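Local atomic coordinates of oxidoreductase, short chain dehydrogenase/reductase family protein (Collinsella aerofaciens, PDB entry 5FYD), a protein that reduces the 7-oxo group of 7-oxolithocholate with NADPH to give ursodeoxycholate, acting as a homodimeric short-chain dehydrogenase. Residues I13-E18 against S89-C93; N34-R40 against E59-A65; D84-Y90 against R135-V141. All blocks are in the same frame, centred on the assembly; numbering follows the deposited sequence. Where two conformers were deposited one is given.

Overall arrangement
The chain runs first through strand 10-14 of a parallel Rossmann sheet and into the cofactor loop, which supplies residues 13-18 of contact 1. It then forms strand 34-39, helix 42-56 and strand 60-64. Contact 2 closes this beta-alpha-beta unit. After helix 72-80 the chain returns as strand 85-90, beside strand 10-14, and contact 1 closes the larger loop that contains contact 2. Contact 3 starts on the same strand, sharing Ser89 and Tyr90, and closes after helix 105-132 on strand 136-143. The contacts pair 60-64 with 34-39, and 85-90 with both 10-14 and 136-143. Strands 34-39 and 10-14 are neighbours too, so contacts 1 and 2 touch and five strands lie in a row.

Contact 1 of 3, residues I13-E18 against S89-C93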
ATOM      1  N   ILE A  13       8.927  21.298  -5.144  1.00 10.78           N
ATOM      2  CA  ILE A  13       8.108  20.254  -4.586  1.00 11.18           C
ATOM      3  C   ILE A  13       9.014  19.148  -4.060  1.00 11.14           C
ATOM      4  O   ILE A  13       9.685  18.444  -4.833  1.00 10.52           O
ATOM      5  CB  ILE A  13       7.120  19.678  -5.626  1.00 11.58           C
ATOM      6  CG1 ILE A  13       6.338  20.820  -6.322  1.00 11.92           C
ATOM      7  CG2 ILE A  13       6.195  18.649  -4.986  1.00 11.79           C
ATOM      8  CD1 ILE A  13       5.671  21.812  -5.391  1.00 12.28           C
ATOM      9  N   LEU A  14       9.008  18.985  -2.742  1.00 11.25           N
ATOM     10  CA  LEU A  14       9.880  18.023  -2.063  1.00 11.43           C
ATOM     11  C   LEU A  14       9.083  16.742  -1.818  1.00 11.88           C
ATOM     12  O   LEU A  14       8.326  16.627  -0.834  1.00 11.41           O
ATOM     13  CB  LEU A  14      10.430  18.621  -0.773  1.00 11.95           C
ATOM     14  CG  LEU A  14      11.247  19.883  -1.043  1.00 12.47           C
ATOM     15  CD1 LEU A  14      11.246  20.873   0.104  1.00 12.07           C
ATOM     16  CD2 LEU A  14      12.657  19.463  -1.456  1.00 12.88           C
ATOM     17  N   GLY A  15       9.232  15.783  -2.737  1.00 12.07           N
ATOM     18  CA  GLY A  15       8.463  14.551  -2.739  1.00 13.20           C
ATOM     19  C   GLY A  15       7.459  14.590  -3.868  1.00 14.17           C
ATOM     20  O   GLY A  15       6.256  14.609  -3.626  1.00 15.53           O
ATOM     21  N   ALA A  16       7.959  14.567  -5.104  1.00 14.85           N
ATOM     22  CA  ALA A  16       7.182  14.995  -6.259  1.00 16.59           C
ATOM     23  C   ALA A  16       6.515  13.904  -7.089  1.00 18.87           C
ATOM     24  O   ALA A  16       5.737  14.237  -7.971  1.00 20.56           O
ATOM     25  CB  ALA A  16       8.054  15.836  -7.162  1.00 15.80           C
ATOM     26  N   THR A  17       6.824  12.634  -6.860  1.00 21.41           N
ATOM     27  CA  THR A  17       6.357  11.596  -7.797  1.00 26.35           C
ATOM     28  C   THR A  17       5.046  10.916  -7.411  1.00 31.21           C
ATOM     29  O   THR A  17       4.291  10.512  -8.285  1.00 37.27           O
ATOM     30  CB  THR A  17       7.438  10.558  -8.062  1.00 26.69           C
ATOM     31  OG1 THR A  17       8.091  10.223  -6.836  1.00 27.86           O
ATOM     32  CG2 THR A  17       8.457  11.158  -9.024  1.00 28.09           C
ATOM     33  N   GLU A  18       4.790  10.760  -6.124  1.00 35.11           N
ATOM     34  CA  GLU A  18       3.512  10.180  -5.700  1.00 38.92           C
ATOM     35  C   GLU A  18       2.377  11.208  -5.860  1.00 33.18           C
ATOM     36  O   GLU A  18       2.627  12.400  -5.966  1.00 33.32           O
ATOM     37  CB  GLU A  18       3.565   9.597  -4.268  1.00 42.57           C
ATOM     38  CG  GLU A  18       4.295  10.391  -3.181  1.00 45.67           C
ATOM     39  CD  GLU A  18       4.033  11.876  -3.237  1.00 47.95           C
ATOM     40  OE1 GLU A  18       4.694  12.539  -4.061  1.00 52.38           O
ATOM     41  OE2 GLU A  18       3.161  12.377  -2.492  1.00 49.56           O
ATOM     42  N   SER A  89       6.833  23.226  -1.130  1.00 10.58           N
ATOM     43  CA  SER A  89       5.948  22.288  -0.426  1.00 10.29           C
ATOM     44  C   SER A  89       6.748  21.078   0.019  1.00 10.63           C
ATOM     45  O   SER A  89       7.388  20.441  -0.818  1.00 10.62           O
ATOM     46  CB  SER A  89       4.781  21.811  -1.291  1.00 10.43           C
ATOM     47  OG  SER A  89       3.996  20.871  -0.603  1.00 10.68           O
ATOM     48  N   TYR A  90       6.670  20.750   1.312  1.00 10.64           N
ATOM     49  CA  TYR A  90       7.216  19.504   1.816  1.00 11.14           C
ATOM     50  C   TYR A  90       6.114  18.451   1.864  1.00 11.92           C
ATOM     51  O   TYR A  90       5.175  18.572   2.657  1.00 12.26           O
ATOM     52  CB  TYR A  90       7.868  19.676   3.179  1.00 11.15           C
ATOM     53  CG  TYR A  90       8.843  18.564   3.460  1.00 11.04           C
ATOM     54  CD1 TYR A  90      10.133  18.646   2.967  1.00 11.00           C
ATOM     55  CD2 TYR A  90       8.488  17.440   4.168  1.00 10.90           C
ATOM     56  CE1 TYR A  90      11.060  17.662   3.183  1.00 11.48           C
ATOM     57  CE2 TYR A  90       9.408  16.430   4.396  1.00 10.91           C
ATOM     58  CZ  TYR A  90      10.708  16.541   3.891  1.00 10.96           C
ATOM     59  OH  TYR A  90      11.676  15.551   4.087  1.00 11.27           O
ATOM     60  N   VAL A  91       6.235  17.462   0.975  1.00 12.39           N
ATOM     61  CA  VAL A  91       5.242  16.418   0.781  1.00 14.25           C
ATOM     62  C   VAL A  91       5.722  15.040   1.225  1.00 15.35           C
ATOM     63  O   VAL A  91       4.911  14.200   1.579  1.00 18.69           O
ATOM     64  CB  VAL A  91       4.849  16.293  -0.721  1.00 15.42           C
ATOM     65  CG1 VAL A  91       3.692  15.303  -0.895  1.00 16.41           C
ATOM     66  CG2 VAL A  91       4.503  17.641  -1.295  1.00 15.36           C
ATOM     67  N   ALA A  92       7.023  14.800   1.221  1.00 15.98           N
ATOM     68  CA  ALA A  92       7.534  13.461   1.474  1.00 16.20           C
ATOM     69  C   ALA A  92       7.209  13.007   2.876  1.00 17.32           C
ATOM     70  O   ALA A  92       7.172  13.820   3.799  1.00 16.75           O
ATOM     71  CB  ALA A  92       9.027  13.433   1.299  1.00 16.79           C
ATOM     72  N   CYS A  93       6.984  11.709   3.037  0.50 17.78           N
ATOM     73  CA  CYS A  93       6.771  11.140   4.354  0.50 19.26           C
ATOM     74  C   CYS A  93       7.179   9.684   4.353  0.50 18.00           C
ATOM     75  O   CYS A  93       7.044   8.983   3.341  0.50 18.19           O
ATOM     76  CB  CYS A  93       5.306  11.271   4.772  0.50 20.80           C
ATOM     77  SG  CYS A  93       4.233  10.075   3.962  0.50 25.86           S
TER
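The glycine-rich cofactor loop of the Rossmann fold leaves the end of strand 10-14 here, where Leu14, Gly15 and Glu18 meet Tyr90 and Val91. Strands 10-14 and 85-90 are parallel neighbours. Leu14 N donates to Ser89 O at 2.9 Å, almost straight out from the carbonyl. Leu14 O then receives Val91 N at 2.9 Å and, in a weak bond, Ala92 N at 3.0 Å. It is shared by two successive amides, Val91 N the firmer. Gly15 has positive phi (108°). A CB there would collide with Ala92 N and press on Leu14 O, so the backbone can take this turn only without a side chain. Thr17 and Glu18 belong to the NADP(+) site, and Glu18 caps the following helix through OE2, bonded to Gly21 N. On one side of the sheet Leu14 CB and CD1 reach Tyr90 CD1, the two side chains crossing at about a right angle. The Tyr90 hydroxyl is bonded to Val114 O. Val91, just past the strand, points at the cofactor loop with CG1 anti to the backbone N (chi1 -174°), while CG2 turns to Ile13 CG2, 4.2 Å away. Cutting the side chain back to an alanine here would take away both methyls and would probably leave Ile13 CG2 and the Glu18 carboxylate without this packing, though the Gly21 N bond remains. Val91 CG1 lies 3.4 Å from Glu18 OE2.

Contact 2 of 3, residues N34-R40 against E59-A65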
ATOM      1  N   ASN A  34       7.843  27.620 -12.882  1.00 12.78           N
ATOM      2  CA  ASN A  34       8.791  26.578 -13.259  1.00 12.93           C
ATOM      3  C   ASN A  34       8.930  25.665 -12.045  1.00 13.19           C
ATOM      4  O   ASN A  34       8.731  26.123 -10.932  1.00 12.91           O
ATOM      5  CB  ASN A  34      10.124  27.193 -13.648  1.00 13.62           C
ATOM      6  CG  ASN A  34       9.994  28.176 -14.795  1.00 14.78           C
ATOM      7  OD1 ASN A  34       9.383  27.872 -15.836  1.00 13.68           O
ATOM      8  ND2 ASN A  34      10.562  29.355 -14.623  1.00 15.97           N
ATOM      9  N   VAL A  35       9.255  24.395 -12.262  1.00 12.72           N
ATOM     10  CA  VAL A  35       9.100  23.394 -11.202  1.00 12.59           C
ATOM     11  C   VAL A  35      10.424  22.693 -10.924  1.00 12.23           C
ATOM     12  O   VAL A  35      11.002  22.103 -11.822  1.00 11.65           O
ATOM     13  CB  VAL A  35       8.046  22.360 -11.586  1.00 12.44           C
ATOM     14  CG1 VAL A  35       7.810  21.380 -10.461  1.00 12.50           C
ATOM     15  CG2 VAL A  35       6.733  23.040 -11.960  1.00 12.44           C
ATOM     16  N   VAL A  36      10.866  22.743  -9.665  1.00 11.63           N
ATOM     17  CA  VAL A  36      11.959  21.904  -9.197  1.00 11.78           C
ATOM     18  C   VAL A  36      11.274  20.745  -8.514  1.00 12.63           C
ATOM     19  O   VAL A  36      10.554  20.954  -7.534  1.00 12.61           O
ATOM     20  CB  VAL A  36      12.884  22.626  -8.190  1.00 11.45           C
ATOM     21  CG1 VAL A  36      14.071  21.750  -7.862  1.00 11.64           C
ATOM     22  CG2 VAL A  36      13.357  23.945  -8.729  1.00 11.46           C
ATOM     23  N   MET A  37      11.486  19.541  -9.027  1.00 12.95           N
ATOM     24  CA  MET A  37      10.837  18.343  -8.510  1.00 13.69           C
ATOM     25  C   MET A  37      11.888  17.411  -7.930  1.00 13.46           C
ATOM     26  O   MET A  37      12.911  17.123  -8.584  1.00 13.96           O
ATOM     27  CB  MET A  37      10.005  17.635  -9.594  1.00 16.25           C
ATOM     28  CG  MET A  37      10.731  17.220 -10.847  1.00 18.56           C
ATOM     29  SD  MET A  37       9.513  16.584 -12.030  1.00 24.82           S
ATOM     30  CE  MET A  37       8.757  18.118 -12.488  1.00 18.84           C
ATOM     31  N   VAL A  38      11.650  16.988  -6.688  1.00 12.56           N
ATOM     32  CA  VAL A  38      12.648  16.266  -5.923  1.00 12.24           C
ATOM     33  C   VAL A  38      12.068  14.992  -5.377  1.00 12.98           C
ATOM     34  O   VAL A  38      10.920  14.956  -4.870  1.00 11.96           O
ATOM     35  CB  VAL A  38      13.172  17.100  -4.748  1.00 12.41           C
ATOM     36  CG1 VAL A  38      14.398  16.431  -4.126  1.00 12.69           C
ATOM     37  CG2 VAL A  38      13.471  18.536  -5.168  1.00 12.09           C
ATOM     38  N   GLY A  39      12.870  13.931  -5.476  1.00 13.02           N
ATOM     39  CA  GLY A  39      12.479  12.635  -4.951  1.00 14.92           C
ATOM     40  C   GLY A  39      13.538  11.599  -5.232  1.00 15.77           C
ATOM     41  O   GLY A  39      14.517  11.885  -5.896  1.00 13.94           O
ATOM     42  N   ARG A  40      13.335  10.394  -4.710  1.00 18.51           N
ATOM     43  CA  ARG A  40      14.348   9.338  -4.858  1.00 22.22           C
ATOM     44  C   ARG A  40      14.287   8.586  -6.197  1.00 22.50           C
ATOM     45  O   ARG A  40      15.300   8.080  -6.639  1.00 21.66           O
ATOM     46  CB  ARG A  40      14.364   8.368  -3.670  1.00 25.45           C
ATOM     47  CG  ARG A  40      13.043   7.831  -3.203  1.00 28.63           C
ATOM     48  CD  ARG A  40      13.266   6.673  -2.238  1.00 31.70           C
ATOM     49  NE  ARG A  40      13.550   5.465  -3.001  1.00 37.28           N
ATOM     50  CZ  ARG A  40      12.626   4.663  -3.547  1.00 41.48           C
ATOM     51  NH1 ARG A  40      11.319   4.907  -3.414  1.00 43.00           N
ATOM     52  NH2 ARG A  40      13.016   3.599  -4.243  1.00 43.74           N
ATOM     53  N   GLU A  59       9.538  25.527 -17.353  1.00 13.06           N
ATOM     54  CA  GLU A  59      10.841  24.876 -17.188  1.00 13.87           C
ATOM     55  C   GLU A  59      10.773  23.905 -16.020  1.00 13.16           C
ATOM     56  O   GLU A  59       9.996  24.108 -15.076  1.00 11.94           O
ATOM     57  CB  GLU A  59      11.934  25.895 -16.917  1.00 15.36           C
ATOM     58  CG  GLU A  59      12.195  26.855 -18.073  1.00 17.70           C
ATOM     59  CD  GLU A  59      13.186  27.914 -17.702  1.00 20.44           C
ATOM     60  OE1 GLU A  59      12.775  28.947 -17.154  1.00 24.50           O
ATOM     61  OE2 GLU A  59      14.401  27.679 -17.871  1.00 25.93           O
ATOM     62  N   THR A  60      11.607  22.869 -16.077  1.00 13.62           N
ATOM     63  CA  THR A  60      11.694  21.907 -14.995  1.00 13.50           C
ATOM     64  C   THR A  60      13.147  21.674 -14.593  1.00 14.42           C
ATOM     65  O   THR A  60      14.064  21.936 -15.365  1.00 14.72           O
ATOM     66  CB  THR A  60      11.045  20.552 -15.356  1.00 13.94           C
ATOM     67  OG1 THR A  60      11.728  19.963 -16.479  1.00 14.43           O
ATOM     68  CG2 THR A  60       9.545  20.729 -15.633  1.00 14.00           C
ATOM     69  N   LYS A  61      13.344  21.259 -13.348  1.00 15.05           N
ATOM     70  CA  LYS A  61      14.626  20.779 -12.867  1.00 16.22           C
ATOM     71  C   LYS A  61      14.358  19.573 -12.004  1.00 16.52           C
ATOM     72  O   LYS A  61      13.518  19.635 -11.107  1.00 15.97           O
ATOM     73  CB  LYS A  61      15.295  21.865 -12.038  1.00 19.69           C
ATOM     74  CG  LYS A  61      16.768  21.628 -11.756  1.00 23.86           C
ATOM     75  CD  LYS A  61      17.375  22.828 -11.042  1.00 27.53           C
ATOM     76  CE  LYS A  61      17.457  24.091 -11.898  1.00 31.29           C
ATOM     77  NZ  LYS A  61      18.735  24.151 -12.666  1.00 35.94           N
ATOM     78  N   VAL A  62      15.049  18.479 -12.280  1.00 15.52           N
ATOM     79  CA  VAL A  62      14.848  17.227 -11.548  1.00 16.01           C
ATOM     80  C   VAL A  62      16.022  17.066 -10.613  1.00 15.16           C
ATOM     81  O   VAL A  62      17.175  17.188 -11.054  1.00 15.68           O
ATOM     82  CB  VAL A  62      14.789  16.036 -12.521  1.00 16.45           C
ATOM     83  CG1 VAL A  62      14.937  14.705 -11.779  1.00 16.78           C
ATOM     84  CG2 VAL A  62      13.482  16.087 -13.304  1.00 17.24           C
ATOM     85  N   VAL A  63      15.726  16.789  -9.345  1.00 14.81           N
ATOM     86  CA  VAL A  63      16.749  16.593  -8.327  1.00 14.87           C
ATOM     87  C   VAL A  63      16.488  15.226  -7.677  1.00 15.00           C
ATOM     88  O   VAL A  63      15.445  15.005  -7.063  1.00 13.83           O
ATOM     89  CB  VAL A  63      16.748  17.725  -7.271  1.00 14.83           C
ATOM     90  CG1 VAL A  63      17.853  17.511  -6.236  1.00 15.95           C
ATOM     91  CG2 VAL A  63      16.864  19.091  -7.916  1.00 15.16           C
ATOM     92  N   ARG A  64      17.426  14.295  -7.836  1.00 15.64           N
ATOM     93  CA  ARG A  64      17.336  13.033  -7.147  1.00 18.04           C
ATOM     94  C   ARG A  64      17.897  13.217  -5.745  1.00 17.35           C
ATOM     95  O   ARG A  64      19.051  13.616  -5.587  1.00 16.00           O
ATOM     96  CB  ARG A  64      18.104  11.919  -7.878  1.00 21.18           C
ATOM     97  CG  ARG A  64      17.698  10.553  -7.341  1.00 26.22           C
ATOM     98  CD  ARG A  64      18.797   9.505  -7.299  1.00 32.67           C
ATOM     99  NE  ARG A  64      18.400   8.456  -6.334  1.00 39.26           N
ATOM    100  CZ  ARG A  64      18.693   8.435  -5.022  1.00 40.88           C
ATOM    101  NH1 ARG A  64      19.448   9.376  -4.447  1.00 42.07           N
ATOM    102  NH2 ARG A  64      18.251   7.428  -4.270  1.00 43.13           N
ATOM    103  N   ALA A  65      17.053  12.998  -4.735  1.00 16.32           N
ATOM    104  CA  ALA A  65      17.488  12.982  -3.345  1.00 16.12           C
ATOM    105  C   ALA A  65      16.607  12.052  -2.537  1.00 15.49           C
ATOM    106  O   ALA A  65      15.394  11.959  -2.776  1.00 16.53           O
ATOM    107  CB  ALA A  65      17.479  14.376  -2.739  1.00 16.33           C
TER
HETATM  108  O   HOH W   1      10.626  31.146 -16.727  1.00 42.03           O
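Asn34 OD1 accepts the backbone N of Glu59 at 2.8 Å, with the donor tilted 34° from the amide plane. A water bridges the two side-chain ends: Asn34 ND2 donates to it at 2.8 Å, and it donates to Glu59 OE1 at 3.1 Å. The amide and carboxylate planes stand 81° apart, and ND2 has a poor angle for a direct bond to OE1. With CG beside the backbone N (chi1 -58°), the Asn34 amide lies against Glu59 CB and pins the start of the strand pair. Beyond it, parallel strands 34-39 and 60-64 bond in a ladder. Val35, Met37 and Gly39 each give their N to segment 59-65 and take an N on their O. Met37 N to Lys61 O, at 2.9 Å, is one of the straighter rungs. The last rung departs from the others, with Ala65 N well above the Gly39 carbonyl plane. These strands and helix 42-56 form a beta-alpha-beta unit of the Rossmann fold. Met37 CG touches Val62 CG2 at 3.9 Å, and its CE bends back toward Thr60 CG2, all on the side covered by helix 42-56. On the opposite side Val36 CG1 meets Val63 CG2 at 3.9 Å and Val38 CG1 meets Ala65 CB at 4.0 Å, facing helix 72-80. Arg40 CA lies over one face of the Arg64 guanidinium, offset toward its rim. Arg40 binds NADP(+) with Arg41. The C-terminal end of the pair, with Arg40 and Arg64, is probably positively charged, consistent with a preference for the phosphorylated cofactor.

Contact 3 of 3, residues D84-Y90 against R135-V141; sequences DMGFMSY and RGAVINV
The Arg135 guanidinium meets the Asp84 carboxylate end-on, edge to edge, their planes 22° apart, at the start of strands 85-90 and 136-143 in the parallel Rossmann sheet. Arg135 NH2 donates to Asp84 OD1 at 2.8 Å and Arg135 NH1 to Asp84 OD2 at 3.0 Å, each oxygen using its syn lone pair. Glu9 N also bonds OD2 and Tyr7 O accepts from NH1, so this salt bridge ties in the chain before strand 10-14. The Phe87 ring has Ile139 CD1 at its edge, 3.9 Å from CE1, and ring CD1 is in contact with Ala137 CB. Phe87 CG is anti to the backbone N (chi1 -178°), which swings the ring toward strand 136-143, edge first to Ile139. Phe222 meets this ring as well. On the other side of the sheet Met88 and Val138 lie side by side, Met88 CE 3.8 Å from Val138 CG1. Met88 N to Ala137 O and Ile139 N to Met88 O form the backbone ladder. Two side chains then replace one rung, and Val141 N to Tyr90 O resumes it. Ser89 OG donates to Ile139 O at 2.8 Å. Asn140 ND2 is bonded to Thr167 OG1, and Asn140 OD1 takes Tyr90 N at 3.2 Å, in the carbonyl plane.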
ATOM      1  N   ASP A  84      15.177  32.230  -8.797  1.00 15.73           N
ATOM      2  CA  ASP A  84      14.215  33.052  -8.085  1.00 15.52           C
ATOM      3  C   ASP A  84      13.125  32.119  -7.555  1.00 14.25           C
ATOM      4  O   ASP A  84      12.375  31.529  -8.341  1.00 13.78           O
ATOM      5  CB  ASP A  84      13.589  34.136  -8.947  1.00 16.38           C
ATOM      6  CG  ASP A  84      12.642  34.989  -8.142  1.00 17.53           C
ATOM      7  OD1 ASP A  84      13.143  35.828  -7.372  1.00 18.11           O
ATOM      8  OD2 ASP A  84      11.410  34.794  -8.227  1.00 18.19           O
ATOM      9  N   MET A  85      13.085  31.959  -6.230  1.00 14.34           N
ATOM     10  CA  MET A  85      12.192  30.981  -5.582  1.00 14.03           C
ATOM     11  C   MET A  85      10.909  31.671  -5.126  1.00 13.56           C
ATOM     12  O   MET A  85      10.943  32.740  -4.487  1.00 14.53           O
ATOM     13  CB  MET A  85      12.877  30.327  -4.378  1.00 13.72           C
ATOM     14  CG  MET A  85      14.156  29.562  -4.719  1.00 14.21           C
ATOM     15  SD  MET A  85      13.902  28.251  -5.916  1.00 14.97           S
ATOM     16  CE  MET A  85      12.661  27.212  -5.133  1.00 14.70           C
ATOM     17  N   GLY A  86       9.779  31.064  -5.466  1.00 12.12           N
ATOM     18  CA  GLY A  86       8.469  31.565  -5.011  1.00 11.74           C
ATOM     19  C   GLY A  86       7.661  30.633  -4.119  1.00 11.36           C
ATOM     20  O   GLY A  86       6.769  31.093  -3.395  1.00 10.51           O
ATOM     21  N   PHE A  87       7.955  29.333  -4.163  1.00 10.78           N
ATOM     22  CA  PHE A  87       7.092  28.350  -3.515  1.00 10.60           C
ATOM     23  C   PHE A  87       7.879  27.153  -3.040  1.00 10.23           C
ATOM     24  O   PHE A  87       8.811  26.728  -3.708  1.00  9.64           O
ATOM     25  CB  PHE A  87       6.009  27.867  -4.486  1.00 10.50           C
ATOM     26  CG  PHE A  87       5.057  26.887  -3.893  1.00 10.44           C
ATOM     27  CD1 PHE A  87       4.006  27.327  -3.091  1.00 11.32           C
ATOM     28  CD2 PHE A  87       5.175  25.531  -4.146  1.00 10.54           C
ATOM     29  CE1 PHE A  87       3.116  26.427  -2.527  1.00 11.30           C
ATOM     30  CE2 PHE A  87       4.279  24.628  -3.598  1.00 11.45           C
ATOM     31  CZ  PHE A  87       3.241  25.073  -2.792  1.00 11.20           C
ATOM     32  N   MET A  88       7.493  26.630  -1.885  1.00 10.72           N
ATOM     33  CA  MET A  88       7.991  25.337  -1.417  1.00 11.88           C
ATOM     34  C   MET A  88       6.841  24.526  -0.847  1.00 11.39           C
ATOM     35  O   MET A  88       5.974  25.073  -0.169  1.00 11.39           O
ATOM     36  CB  MET A  88       9.080  25.502  -0.342  1.00 13.12           C
ATOM     37  CG  MET A  88       9.779  24.207   0.073  1.00 15.87           C
ATOM     38  SD  MET A  88      10.594  24.318   1.703  1.00 19.67           S
ATOM     39  CE  MET A  88       9.245  23.929   2.780  1.00 20.32           C
ATOM     40  N   SER A  89       6.833  23.226  -1.130  1.00 10.58           N
ATOM     41  CA  SER A  89       5.948  22.288  -0.426  1.00 10.29           C
ATOM     42  C   SER A  89       6.748  21.078   0.019  1.00 10.63           C
ATOM     43  O   SER A  89       7.388  20.441  -0.818  1.00 10.62           O
ATOM     44  CB  SER A  89       4.781  21.811  -1.291  1.00 10.43           C
ATOM     45  OG  SER A  89       3.996  20.871  -0.603  1.00 10.68           O
ATOM     46  N   TYR A  90       6.670  20.750   1.312  1.00 10.64           N
ATOM     47  CA  TYR A  90       7.216  19.504   1.816  1.00 11.14           C
ATOM     48  C   TYR A  90       6.114  18.451   1.864  1.00 11.92           C
ATOM     49  O   TYR A  90       5.175  18.572   2.657  1.00 12.26           O
ATOM     50  CB  TYR A  90       7.868  19.676   3.179  1.00 11.15           C
ATOM     51  CG  TYR A  90       8.843  18.564   3.460  1.00 11.04           C
ATOM     52  CD1 TYR A  90      10.133  18.646   2.967  1.00 11.00           C
ATOM     53  CD2 TYR A  90       8.488  17.440   4.168  1.00 10.90           C
ATOM     54  CE1 TYR A  90      11.060  17.662   3.183  1.00 11.48           C
ATOM     55  CE2 TYR A  90       9.408  16.430   4.396  1.00 10.91           C
ATOM     56  CZ  TYR A  90      10.708  16.541   3.891  1.00 10.96           C
ATOM     57  OH  TYR A  90      11.676  15.551   4.087  1.00 11.27           O
ATOM     58  N   ARG A 135       8.644  37.780   0.115  1.00 16.17           N
ATOM     59  CA  ARG A 135       7.822  37.269  -0.933  1.00 15.70           C
ATOM     60  C   ARG A 135       8.020  35.750  -1.035  1.00 14.66           C
ATOM     61  O   ARG A 135       9.156  35.289  -1.102  1.00 13.32           O
ATOM     62  CB  ARG A 135       8.214  37.982  -2.232  1.00 17.26           C
ATOM     63  CG  ARG A 135       7.732  37.303  -3.486  1.00 18.80           C
ATOM     64  CD  ARG A 135       8.114  38.058  -4.753  1.00 18.76           C
ATOM     65  NE  ARG A 135       9.555  38.226  -5.000  1.00 19.81           N
ATOM     66  CZ  ARG A 135      10.366  37.366  -5.633  1.00 19.07           C
ATOM     67  NH1 ARG A 135       9.936  36.181  -6.035  1.00 18.81           N
ATOM     68  NH2 ARG A 135      11.648  37.694  -5.834  1.00 19.37           N
ATOM     69  N   GLY A 136       6.909  35.010  -1.041  1.00 13.42           N
ATOM     70  CA  GLY A 136       6.955  33.562  -1.207  1.00 12.94           C
ATOM     71  C   GLY A 136       5.802  32.830  -0.584  1.00 12.36           C
ATOM     72  O   GLY A 136       4.982  33.414   0.113  1.00 12.37           O
ATOM     73  N   ALA A 137       5.758  31.523  -0.804  1.00 12.13           N
ATOM     74  CA  ALA A 137       4.708  30.716  -0.206  1.00 11.87           C
ATOM     75  C   ALA A 137       5.191  29.338   0.149  1.00 11.59           C
ATOM     76  O   ALA A 137       6.025  28.763  -0.557  1.00 11.17           O
ATOM     77  CB  ALA A 137       3.540  30.631  -1.146  1.00 11.94           C
ATOM     78  N   VAL A 138       4.681  28.807   1.255  1.00 11.38           N
ATOM     79  CA  VAL A 138       4.963  27.447   1.659  1.00 11.04           C
ATOM     80  C   VAL A 138       3.642  26.775   1.987  1.00 11.04           C
ATOM     81  O   VAL A 138       2.838  27.335   2.738  1.00 11.64           O
ATOM     82  CB  VAL A 138       5.845  27.381   2.917  1.00 11.16           C
ATOM     83  CG1 VAL A 138       6.085  25.914   3.338  1.00 11.42           C
ATOM     84  CG2 VAL A 138       7.162  28.097   2.681  1.00 11.58           C
ATOM     85  N   ILE A 139       3.418  25.588   1.437  1.00 10.49           N
ATOM     86  CA  ILE A 139       2.317  24.718   1.890  1.00 11.05           C
ATOM     87  C   ILE A 139       2.930  23.401   2.260  1.00 10.75           C
ATOM     88  O   ILE A 139       3.423  22.700   1.399  1.00 11.57           O
ATOM     89  CB  ILE A 139       1.238  24.496   0.804  1.00 11.16           C
ATOM     90  CG1 ILE A 139       0.593  25.830   0.410  1.00 11.66           C
ATOM     91  CG2 ILE A 139       0.183  23.485   1.294  1.00 11.07           C
ATOM     92  CD1 ILE A 139      -0.334  25.719  -0.791  1.00 12.67           C
ATOM     93  N   ASN A 140       2.925  23.071   3.540  1.00 10.30           N
ATOM     94  CA  ASN A 140       3.430  21.788   3.974  1.00 10.19           C
ATOM     95  C   ASN A 140       2.276  20.841   4.238  1.00 10.28           C
ATOM     96  O   ASN A 140       1.177  21.253   4.591  1.00 10.90           O
ATOM     97  CB  ASN A 140       4.305  21.923   5.211  1.00 10.04           C
ATOM     98  CG  ASN A 140       5.562  22.685   4.940  1.00 10.32           C
ATOM     99  OD1 ASN A 140       6.159  22.571   3.866  1.00  9.85           O
ATOM    100  ND2 ASN A 140       5.990  23.482   5.917  1.00 10.12           N
ATOM    101  N   VAL A 141       2.539  19.556   4.056  1.00 10.32           N
ATOM    102  CA  VAL A 141       1.516  18.525   4.152  1.00 10.46           C
ATOM    103  C   VAL A 141       1.656  17.747   5.452  1.00 10.34           C
ATOM    104  O   VAL A 141       2.716  17.188   5.751  1.00 10.14           O
ATOM    105  CB  VAL A 141       1.612  17.599   2.936  1.00 10.93           C
ATOM    106  CG1 VAL A 141       0.571  16.485   3.013  1.00 12.07           C
ATOM    107  CG2 VAL A 141       1.454  18.421   1.673  1.00 11.16           C
TER